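Local coordinates for putative hemin transport system, substrate-binding protein (Burkholderia cenocepacia J2315, PDB 5GIZ) that binds heme in the bacterial periplasm, probably handing it to a membrane transporter as the substrate-binding component of a heme-uptake system, at residues A[28-33]-A[115-120]; A[106-111]-A[123-128]; A[149-154]-A[182-187]; A[202-207]-A[230-235]. One frame throughout, in Å; residues are numbered along the deposited sequence. Where two conformers were deposited one is given.

The four contacts fall into two groups about 30 to 47 Å apart between centres, as expected of a periplasmic binding protein whose two lobes are joined by a long helix. Contacts 1 and 2 come first along the chain and interlock, their segments alternating; both use helix 118-141, and their centres lie 13 Å apart. Contact 1 reaches strand 30-35 at the border of the parallel sheet, contact 2 reaches helix 101-114. Contacts 3 and 4 follow in series, 10 Å apart, on neighbouring strands 151-159 and 206-210 of the mixed sheet; they touch where R151 meets A202 and D205. Helix 118-141 and strand 151-159 are consecutive elements, so the chain passes directly from one group to the other.

Contact 1 (A[28-33]-A[115-120]); sequences PRYRLV and LDVRDA
L115 opens the contact by laying its side chain across the ring of Y30. Its CG stands anti to the carbonyl carbon, and CD1 sits over one ring face, 3.9 Å from the centroid of Y30 and 15° off the ring normal, a CH-pi contact displaced toward the rim. The ring is presented by a chi1 of 60°, which puts CG of Y30 in the crowded position between N and C. A water donates to R29 O and, weakly, to L115 O. D116 leaves the preceding helix with positive phi in a Schellman motif, and its OD2 takes both NE and NH2 of R29, each at 2.8 Å. The two bonds are bent and weak, with carboxylate and guanidinium planes 86° apart, so the salt bridge probably owes more to charge than to direction. R29 reaches it through a chain folded at chi2 and chi3. V117, the N-cap residue of helix 118-141, sets CG1 at the edge of the Y30 ring, 3.9 Å from CE2, and also against CG of R29. The arrangement is the turn of an antiparallel helical hairpin, Schellman motif at one end and N-cap at the other, packed on the border strand of the parallel sheet.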
# COMPACT_ATOMS: atom_id res chain seq x y z
N PRO A 28 -14.30 -6.59 22.74
CA PRO A 28 -15.65 -7.04 23.06
C PRO A 28 -16.58 -7.05 21.83
O PRO A 28 -17.45 -7.90 21.75
CB PRO A 28 -16.11 -6.05 24.13
CG PRO A 28 -14.84 -5.59 24.78
CD PRO A 28 -13.85 -5.52 23.66
N ARG A 29 -16.38 -6.14 20.87
CA ARG A 29 -17.35 -5.97 19.78
C ARG A 29 -17.08 -6.84 18.56
O ARG A 29 -17.97 -7.00 17.71
CB ARG A 29 -17.44 -4.49 19.30
CG ARG A 29 -17.51 -3.39 20.37
CD ARG A 29 -18.91 -2.98 20.84
NE ARG A 29 -19.92 -3.02 19.77
CZ ARG A 29 -20.84 -3.97 19.61
NH1 ARG A 29 -20.93 -5.01 20.44
NH2 ARG A 29 -21.69 -3.88 18.59
N TYR A 30 -15.88 -7.39 18.42
CA TYR A 30 -15.56 -8.12 17.19
C TYR A 30 -14.28 -8.91 17.32
O TYR A 30 -13.44 -8.63 18.18
CB TYR A 30 -15.40 -7.17 15.98
CG TYR A 30 -14.30 -6.17 16.19
CD1 TYR A 30 -12.98 -6.47 15.88
CD2 TYR A 30 -14.57 -4.93 16.76
CE1 TYR A 30 -11.98 -5.55 16.10
CE2 TYR A 30 -13.59 -4.01 16.97
CZ TYR A 30 -12.29 -4.31 16.65
OH TYR A 30 -11.30 -3.37 16.90
N ARG A 31 -14.13 -9.90 16.45
CA ARG A 31 -12.89 -10.68 16.33
C ARG A 31 -12.59 -10.86 14.85
O ARG A 31 -13.49 -11.21 14.07
CB ARG A 31 -13.10 -12.07 16.99
CG ARG A 31 -13.39 -11.98 18.48
CD ARG A 31 -13.99 -13.24 19.09
NE ARG A 31 -15.42 -13.40 18.81
CZ ARG A 31 -15.94 -14.36 18.07
NH1 ARG A 31 -15.14 -15.27 17.50
NH2 ARG A 31 -17.27 -14.42 17.89
N LEU A 32 -11.36 -10.57 14.43
CA LEU A 32 -10.95 -10.79 13.07
C LEU A 32 -10.62 -12.28 12.92
O LEU A 32 -9.86 -12.81 13.73
CB LEU A 32 -9.76 -9.90 12.74
CG LEU A 32 -10.08 -8.43 13.08
CD1 LEU A 32 -8.87 -7.58 13.41
CD2 LEU A 32 -10.86 -7.81 11.93
N VAL A 33 -11.20 -12.93 11.92
CA VAL A 33 -11.09 -14.38 11.75
C VAL A 33 -10.54 -14.84 10.41
O VAL A 33 -10.26 -16.04 10.24
CB VAL A 33 -12.47 -15.06 11.98
CG1 VAL A 33 -13.03 -14.71 13.36
CG2 VAL A 33 -13.46 -14.74 10.86
N LEU A 115 -17.17 -1.34 12.72
CA LEU A 115 -16.84 -2.20 13.88
C LEU A 115 -17.47 -1.72 15.21
O LEU A 115 -17.28 -2.35 16.24
CB LEU A 115 -15.33 -2.35 14.03
CG LEU A 115 -14.61 -3.07 12.88
CD1 LEU A 115 -13.12 -3.11 13.17
CD2 LEU A 115 -15.14 -4.48 12.64
N ASP A 116 -18.21 -0.62 15.13
CA ASP A 116 -18.90 0.00 16.26
C ASP A 116 -17.91 0.33 17.36
O ASP A 116 -18.14 0.08 18.56
CB ASP A 116 -20.03 -0.91 16.75
CG ASP A 116 -20.92 -0.26 17.76
OD1 ASP A 116 -21.13 0.98 17.77
OD2 ASP A 116 -21.46 -1.05 18.57
N VAL A 117 -16.78 0.90 16.94
CA VAL A 117 -15.81 1.42 17.90
C VAL A 117 -15.45 2.87 17.56
O VAL A 117 -14.29 3.19 17.31
CB VAL A 117 -14.57 0.53 18.01
CG1 VAL A 117 -14.92 -0.79 18.70
CG2 VAL A 117 -13.90 0.25 16.65
N ARG A 118 -16.46 3.74 17.57
CA ARG A 118 -16.26 5.17 17.28
C ARG A 118 -15.15 5.83 18.11
O ARG A 118 -14.32 6.51 17.54
CB ARG A 118 -17.60 5.92 17.45
CG ARG A 118 -17.51 7.39 17.89
CD ARG A 118 -18.90 7.94 18.23
NE ARG A 118 -19.24 7.74 19.64
CZ ARG A 118 -18.84 8.54 20.63
NH1 ARG A 118 -18.08 9.59 20.37
NH2 ARG A 118 -19.21 8.29 21.88
N ASP A 119 -15.13 5.62 19.41
CA ASP A 119 -14.11 6.24 20.29
C ASP A 119 -12.66 5.83 19.91
O ASP A 119 -11.77 6.67 19.84
CB ASP A 119 -14.38 5.92 21.76
CG ASP A 119 -15.51 6.77 22.36
OD1 ASP A 119 -16.06 7.67 21.68
OD2 ASP A 119 -15.85 6.52 23.54
N ALA A 120 -12.45 4.54 19.69
CA ALA A 120 -11.16 4.02 19.23
C ALA A 120 -10.79 4.70 17.90
O ALA A 120 -9.62 5.08 17.67
CB ALA A 120 -11.21 2.52 19.07
O HOH W 1 -18.62 -4.97 15.79

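Contact 2 (A[106-111]-A[123-128]); sequences AKITGV and ALLQRF
A106 and K107 begin the segment on other faces of helix 101-114; the amine of K107 is engaged by E97 and the carbonyl of F251. I108 carries the contact. I108 CA lies 6.6 Å from L125 CA, and the two branches of the isoleucine divide the work. CG2, anti to the backbone N, meets the isobutyl group of L124, 3.9 Å from CD2, and approaches CB of L125 at 4.2 Å. CG1, anti to the carbonyl carbon, continues through an extended chi2 of 168° so that CD1 comes down over one face of the F128 ring, 3.8 Å from CG. This CH-pi contact is displaced toward the rim on the CB side, since the methyl is also close to CB of F128. L124, L125 and F128 all hold CG anti to the backbone N. The two segments form an antiparallel helix pair, their axes 168° apart in direction and 9.7 Å apart at closest approach; helix 118-141 runs back along helix 101-114 after a short turn. T109 follows at the exposed margin of the interface, where its CG2 touches CD2 of L125 at 4.0 Å. Its OG1, turned the other way from the partner helix, bonds weakly to R105 O. V111 packs on L15, T18 and L22 of helix 13-23, and L124 also reaches L22.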
# COMPACT_ATOMS: atom_id res chain seq x y z
N ALA A 106 -10.38 8.26 5.94
CA ALA A 106 -11.70 7.67 5.73
C ALA A 106 -11.71 6.17 6.05
O ALA A 106 -12.70 5.65 6.50
CB ALA A 106 -12.18 7.92 4.30
N LYS A 107 -10.61 5.48 5.82
CA LYS A 107 -10.49 4.09 6.22
C LYS A 107 -10.55 4.01 7.77
O LYS A 107 -11.18 3.16 8.34
CB LYS A 107 -9.20 3.45 5.71
CG LYS A 107 -9.12 3.25 4.20
CD LYS A 107 -7.79 2.67 3.75
CE LYS A 107 -7.52 2.92 2.26
NZ LYS A 107 -6.26 2.23 1.81
N ILE A 108 -9.83 4.92 8.43
CA ILE A 108 -9.84 4.90 9.90
C ILE A 108 -11.26 5.08 10.44
O ILE A 108 -11.74 4.28 11.23
CB ILE A 108 -8.88 5.95 10.50
CG1 ILE A 108 -7.42 5.55 10.15
CG2 ILE A 108 -9.02 6.09 12.02
CD1 ILE A 108 -6.40 6.64 10.42
N THR A 109 -11.94 6.13 10.00
CA THR A 109 -13.24 6.43 10.55
C THR A 109 -14.28 5.41 10.07
O THR A 109 -15.19 5.04 10.83
CB THR A 109 -13.69 7.88 10.19
OG1 THR A 109 -13.78 8.08 8.77
CG2 THR A 109 -12.71 8.85 10.80
N GLY A 110 -14.16 4.99 8.81
CA GLY A 110 -15.07 4.00 8.21
C GLY A 110 -14.99 2.61 8.84
O GLY A 110 -16.00 1.96 9.13
N VAL A 111 -13.77 2.13 9.04
CA VAL A 111 -13.60 0.84 9.65
C VAL A 111 -14.10 0.96 11.12
O VAL A 111 -14.81 0.12 11.61
CB VAL A 111 -12.12 0.36 9.58
CG1 VAL A 111 -11.89 -0.82 10.53
CG2 VAL A 111 -11.78 0.02 8.13
N ALA A 123 -9.59 8.20 18.50
CA ALA A 123 -8.24 8.24 19.12
C ALA A 123 -7.16 7.94 18.09
O ALA A 123 -6.13 8.59 18.04
CB ALA A 123 -8.17 7.25 20.26
N LEU A 124 -7.43 6.92 17.29
CA LEU A 124 -6.48 6.56 16.21
C LEU A 124 -6.32 7.71 15.22
O LEU A 124 -5.22 8.03 14.79
CB LEU A 124 -6.93 5.32 15.49
CG LEU A 124 -6.07 4.84 14.31
CD1 LEU A 124 -4.59 4.66 14.71
CD2 LEU A 124 -6.61 3.56 13.68
N LEU A 125 -7.43 8.38 14.87
CA LEU A 125 -7.35 9.49 13.93
C LEU A 125 -6.51 10.65 14.49
O LEU A 125 -5.74 11.27 13.79
CB LEU A 125 -8.78 9.95 13.53
CG LEU A 125 -8.81 11.01 12.43
CD1 LEU A 125 -8.30 10.41 11.13
CD2 LEU A 125 -10.20 11.59 12.25
N GLN A 126 -6.68 10.93 15.76
CA GLN A 126 -5.93 12.00 16.38
C GLN A 126 -4.43 11.68 16.36
O GLN A 126 -3.63 12.54 16.05
CB GLN A 126 -6.48 12.19 17.77
CG GLN A 126 -5.78 13.22 18.59
CD GLN A 126 -6.32 13.20 20.02
OE1 GLN A 126 -6.08 12.25 20.77
NE2 GLN A 126 -7.09 14.15 20.36
N ARG A 127 -4.05 10.43 16.64
CA ARG A 127 -2.62 10.02 16.60
C ARG A 127 -2.07 10.11 15.19
O ARG A 127 -1.00 10.66 14.92
CB ARG A 127 -2.44 8.55 17.07
CG ARG A 127 -2.88 8.27 18.49
CD ARG A 127 -2.25 7.03 19.13
NE ARG A 127 -2.48 5.76 18.44
CZ ARG A 127 -3.59 5.02 18.52
NH1 ARG A 127 -4.65 5.39 19.25
NH2 ARG A 127 -3.64 3.87 17.85
N PHE A 128 -2.83 9.54 14.25
CA PHE A 128 -2.48 9.56 12.86
C PHE A 128 -2.25 10.99 12.38
O PHE A 128 -1.23 11.29 11.73
CB PHE A 128 -3.58 8.87 12.05
CG PHE A 128 -3.33 8.89 10.60
CD1 PHE A 128 -3.75 9.96 9.83
CD2 PHE A 128 -2.71 7.83 9.96
CE1 PHE A 128 -3.58 9.99 8.47
CE2 PHE A 128 -2.52 7.85 8.60
CZ PHE A 128 -2.96 8.93 7.84

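Contact 3 (A[149-154]-A[182-187]); sequences PPRVLF and RNAMQG. With SO4 (sulfate ion), chain D.
R182 and R151, parallel strand neighbours, turn their side chains to the same face of the sheet. R182 N bonds P150 O at 2.8 Å, and V152 N bonds R182 O nearly along the C=O axis. The R182 chain is extended to NE, that of R151 bent at chi3. Their like charges, 4.1 Å apart from R151 NH1 to R182 NE, gather round a sulfate, probably from the crystallisation liquor. R151 binds it at the guanidinium edge, NH2 to O4 at 2.9 Å and NH1 to O1, whereas O1 lies over the face of R182. R151 NH2 also donates to A184 O, and its NE is held by A202 O. A184 sets its methyl 3.9 Å from CB of R151 and sends its N to V152 O with a nearly straight N-H (174°). N183 OD1 accepts from M185 N in an Asx turn; its ND2 bonds D173 and A166 O, and its side chain lies about 6 Å from that of A172, a heme-binding residue in another structure of this protein. Strand 182-183 forms an edge of the mixed sheet: 151-159 lies between it and strand 206-210, with V152 against helix 171-178 and A184 and M185 against A202 of helix 196-202.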
# COMPACT_ATOMS: atom_id res chain seq x y z
N PRO A 149 12.91 18.85 -6.51
CA PRO A 149 12.44 17.49 -6.32
C PRO A 149 13.09 16.48 -7.29
O PRO A 149 13.11 16.69 -8.52
CB PRO A 149 10.95 17.60 -6.53
CG PRO A 149 10.64 19.00 -5.98
CD PRO A 149 11.79 19.82 -6.44
N PRO A 150 13.73 15.41 -6.76
CA PRO A 150 14.38 14.49 -7.66
C PRO A 150 13.38 13.56 -8.41
O PRO A 150 12.27 13.29 -7.93
CB PRO A 150 15.29 13.70 -6.70
CG PRO A 150 14.54 13.71 -5.42
CD PRO A 150 13.97 15.09 -5.34
N ARG A 151 13.83 13.01 -9.55
CA ARG A 151 12.97 12.14 -10.35
C ARG A 151 13.13 10.71 -9.91
O ARG A 151 14.23 10.19 -9.87
CB ARG A 151 13.32 12.28 -11.83
CG ARG A 151 13.24 13.71 -12.36
CD ARG A 151 13.58 13.76 -13.85
NE ARG A 151 12.51 13.19 -14.65
CZ ARG A 151 11.42 13.80 -15.03
NH1 ARG A 151 11.15 15.05 -14.64
NH2 ARG A 151 10.49 13.13 -15.72
N VAL A 152 12.02 10.07 -9.54
CA VAL A 152 12.05 8.71 -9.03
C VAL A 152 11.19 7.83 -9.92
O VAL A 152 10.03 8.15 -10.16
CB VAL A 152 11.49 8.65 -7.59
CG1 VAL A 152 11.48 7.21 -7.09
CG2 VAL A 152 12.32 9.56 -6.68
N LEU A 153 11.76 6.69 -10.37
CA LEU A 153 11.06 5.66 -11.14
C LEU A 153 10.68 4.57 -10.16
O LEU A 153 11.57 4.05 -9.50
CB LEU A 153 12.05 5.07 -12.12
CG LEU A 153 11.52 3.89 -12.94
CD1 LEU A 153 10.45 4.34 -13.88
CD2 LEU A 153 12.68 3.19 -13.66
N PHE A 154 9.40 4.22 -10.12
CA PHE A 154 8.91 3.07 -9.38
C PHE A 154 8.66 1.88 -10.26
O PHE A 154 7.84 1.93 -11.15
CB PHE A 154 7.63 3.36 -8.55
CG PHE A 154 7.19 2.16 -7.75
CD1 PHE A 154 7.90 1.77 -6.66
CD2 PHE A 154 6.16 1.35 -8.18
CE1 PHE A 154 7.59 0.63 -5.94
CE2 PHE A 154 5.84 0.21 -7.44
CZ PHE A 154 6.56 -0.15 -6.37
N ARG A 182 9.52 13.71 -7.40
CA ARG A 182 8.65 13.76 -8.59
C ARG A 182 8.68 12.41 -9.28
O ARG A 182 9.72 11.78 -9.38
CB ARG A 182 9.20 14.82 -9.56
CG ARG A 182 8.27 15.30 -10.67
CD ARG A 182 9.00 16.40 -11.46
NE ARG A 182 8.24 16.99 -12.55
CZ ARG A 182 8.59 18.11 -13.19
NH1 ARG A 182 9.70 18.77 -12.84
NH2 ARG A 182 7.83 18.58 -14.18
N ASN A 183 7.55 11.95 -9.80
CA ASN A 183 7.53 10.73 -10.57
C ASN A 183 8.26 10.94 -11.88
O ASN A 183 7.92 11.87 -12.65
CB ASN A 183 6.08 10.25 -10.76
CG ASN A 183 6.00 8.84 -11.30
OD1 ASN A 183 6.99 8.27 -11.77
ND2 ASN A 183 4.80 8.23 -11.25
N ALA A 184 9.25 10.11 -12.13
CA ALA A 184 10.05 10.22 -13.37
C ALA A 184 9.17 9.89 -14.58
O ALA A 184 9.38 10.42 -15.66
CB ALA A 184 11.23 9.31 -13.32
N MET A 185 8.19 9.03 -14.38
CA MET A 185 7.21 8.71 -15.41
C MET A 185 6.02 9.69 -15.38
O MET A 185 5.39 9.85 -14.34
CB MET A 185 6.65 7.30 -15.20
CG MET A 185 7.65 6.16 -15.10
SD MET A 185 8.87 6.14 -16.45
CE MET A 185 7.83 5.95 -17.84
N GLN A 186 5.73 10.29 -16.55
CA GLN A 186 4.64 11.23 -16.72
C GLN A 186 3.90 10.94 -18.00
O GLN A 186 4.50 10.41 -18.93
CB GLN A 186 5.18 12.65 -16.77
CG GLN A 186 5.83 13.10 -15.46
CD GLN A 186 4.81 13.25 -14.32
OE1 GLN A 186 3.64 13.57 -14.56
NE2 GLN A 186 5.27 13.03 -13.08
N GLY A 187 2.63 11.28 -18.02
CA GLY A 187 1.85 11.23 -19.27
C GLY A 187 0.92 10.04 -19.45
O GLY A 187 0.27 9.91 -20.48
S SO4 D . 8.13 16.09 -16.59
O1 SO4 D . 8.18 16.14 -15.11
O2 SO4 D . 6.77 16.46 -16.98
O3 SO4 D . 9.14 17.01 -17.14
O4 SO4 D . 8.42 14.71 -17.05
O HOH W 2 7.52 5.62 -11.68

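Contact 4 (A[202-207]-A[230-235]); sequences AAPDVV and GATPAG
One backbone hydrogen bond crosses between the segments: A234 N donates to P204 O at 2.9 Å, with the donor in the carbonyl plane and an N-H···O angle of 145°. The same carbonyl oxygen lies 3.4 Å from CD of P233 and equally close to CB of A234, so the start of helix 233-237 is fitted tightly round it. A CA-H···O contact joins A234 CA to D205 O at 3.4 Å, and that oxygen also accepts from R239 NH1.

A second polar group fixes the helix end from within. T232 is the N-cap: its OG1, in the crowded position between N and C (chi1 62°), accepts from G235 N at 2.9 Å, and it is also hydrogen-bonded to F229 O. The capped helix thus starts beside the loop that leads from helix 196-202 into strand 206-210, a parallel strand of the mixed sheet lying between strands 151-159 and 240-243. A203 leaves helix 196-202 with positive phi just before that loop.

Apolar contacts fill the interface. The methyl of A234 points into the other segment and meets CG2 of V207 at 3.9 Å, the branch anti to the carbonyl carbon. CD of P233 lies against the backbone and CB of A203, while CG2 of T232 crosses obliquely to CD of P204, 4.1 Å away. P204 and T232 both touch L199 as well. D205 crosses the P233 ring obliquely, its OD1 3.7 Å from CB of P233, and turns OD2 to its hydrogen bond with R151 N.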
# COMPACT_ATOMS: atom_id res chain seq x y z
N ALA A 202 12.55 9.52 -19.20
CA ALA A 202 12.16 9.65 -17.80
C ALA A 202 13.34 10.06 -16.93
O ALA A 202 13.15 10.72 -15.89
CB ALA A 202 11.56 8.35 -17.30
N ALA A 203 14.52 9.61 -17.33
CA ALA A 203 15.82 10.03 -16.71
C ALA A 203 15.76 10.02 -15.18
O ALA A 203 15.91 11.05 -14.52
CB ALA A 203 16.20 11.41 -17.19
N PRO A 204 15.42 8.86 -14.62
CA PRO A 204 15.31 8.81 -13.17
C PRO A 204 16.63 9.05 -12.45
O PRO A 204 17.67 8.58 -12.88
CB PRO A 204 14.83 7.39 -12.90
CG PRO A 204 15.27 6.61 -14.08
CD PRO A 204 15.24 7.53 -15.23
N ASP A 205 16.57 9.76 -11.33
CA ASP A 205 17.66 9.94 -10.39
C ASP A 205 17.77 8.80 -9.40
O ASP A 205 18.83 8.52 -8.94
CB ASP A 205 17.51 11.27 -9.64
CG ASP A 205 17.37 12.44 -10.58
OD1 ASP A 205 18.17 12.48 -11.53
OD2 ASP A 205 16.46 13.31 -10.46
N VAL A 206 16.65 8.14 -9.09
CA VAL A 206 16.63 7.00 -8.17
C VAL A 206 15.65 5.99 -8.71
O VAL A 206 14.61 6.37 -9.27
CB VAL A 206 16.11 7.40 -6.76
CG1 VAL A 206 16.16 6.24 -5.71
CG2 VAL A 206 16.89 8.58 -6.19
N VAL A 207 15.98 4.72 -8.62
CA VAL A 207 15.01 3.67 -8.87
C VAL A 207 14.50 3.15 -7.53
O VAL A 207 15.27 2.70 -6.68
CB VAL A 207 15.64 2.51 -9.64
CG1 VAL A 207 14.64 1.42 -9.83
CG2 VAL A 207 16.23 2.98 -10.97
N GLY A 230 21.29 1.16 -16.88
CA GLY A 230 22.65 1.69 -16.69
C GLY A 230 22.83 3.11 -17.17
O GLY A 230 23.45 3.91 -16.47
N ALA A 231 22.26 3.42 -18.33
CA ALA A 231 22.43 4.70 -18.95
C ALA A 231 21.35 5.66 -18.53
O ALA A 231 20.68 6.28 -19.36
CB ALA A 231 22.42 4.55 -20.46
N THR A 232 21.22 5.84 -17.23
CA THR A 232 20.33 6.84 -16.63
C THR A 232 21.10 7.43 -15.47
O THR A 232 22.09 6.87 -15.01
CB THR A 232 19.04 6.22 -16.05
OG1 THR A 232 19.38 5.31 -15.02
CG2 THR A 232 18.24 5.48 -17.09
N PRO A 233 20.62 8.55 -14.92
CA PRO A 233 21.35 9.09 -13.78
C PRO A 233 21.42 8.11 -12.62
O PRO A 233 22.48 7.97 -11.97
CB PRO A 233 20.57 10.38 -13.45
CG PRO A 233 20.01 10.80 -14.77
CD PRO A 233 19.65 9.51 -15.47
N ALA A 234 20.30 7.44 -12.33
CA ALA A 234 20.23 6.44 -11.28
C ALA A 234 21.18 5.31 -11.57
O ALA A 234 21.86 4.79 -10.70
CB ALA A 234 18.82 5.90 -11.16
N GLY A 235 21.25 4.87 -12.83
CA GLY A 235 22.17 3.77 -13.18
C GLY A 235 23.64 4.10 -13.04
O GLY A 235 24.41 3.32 -12.55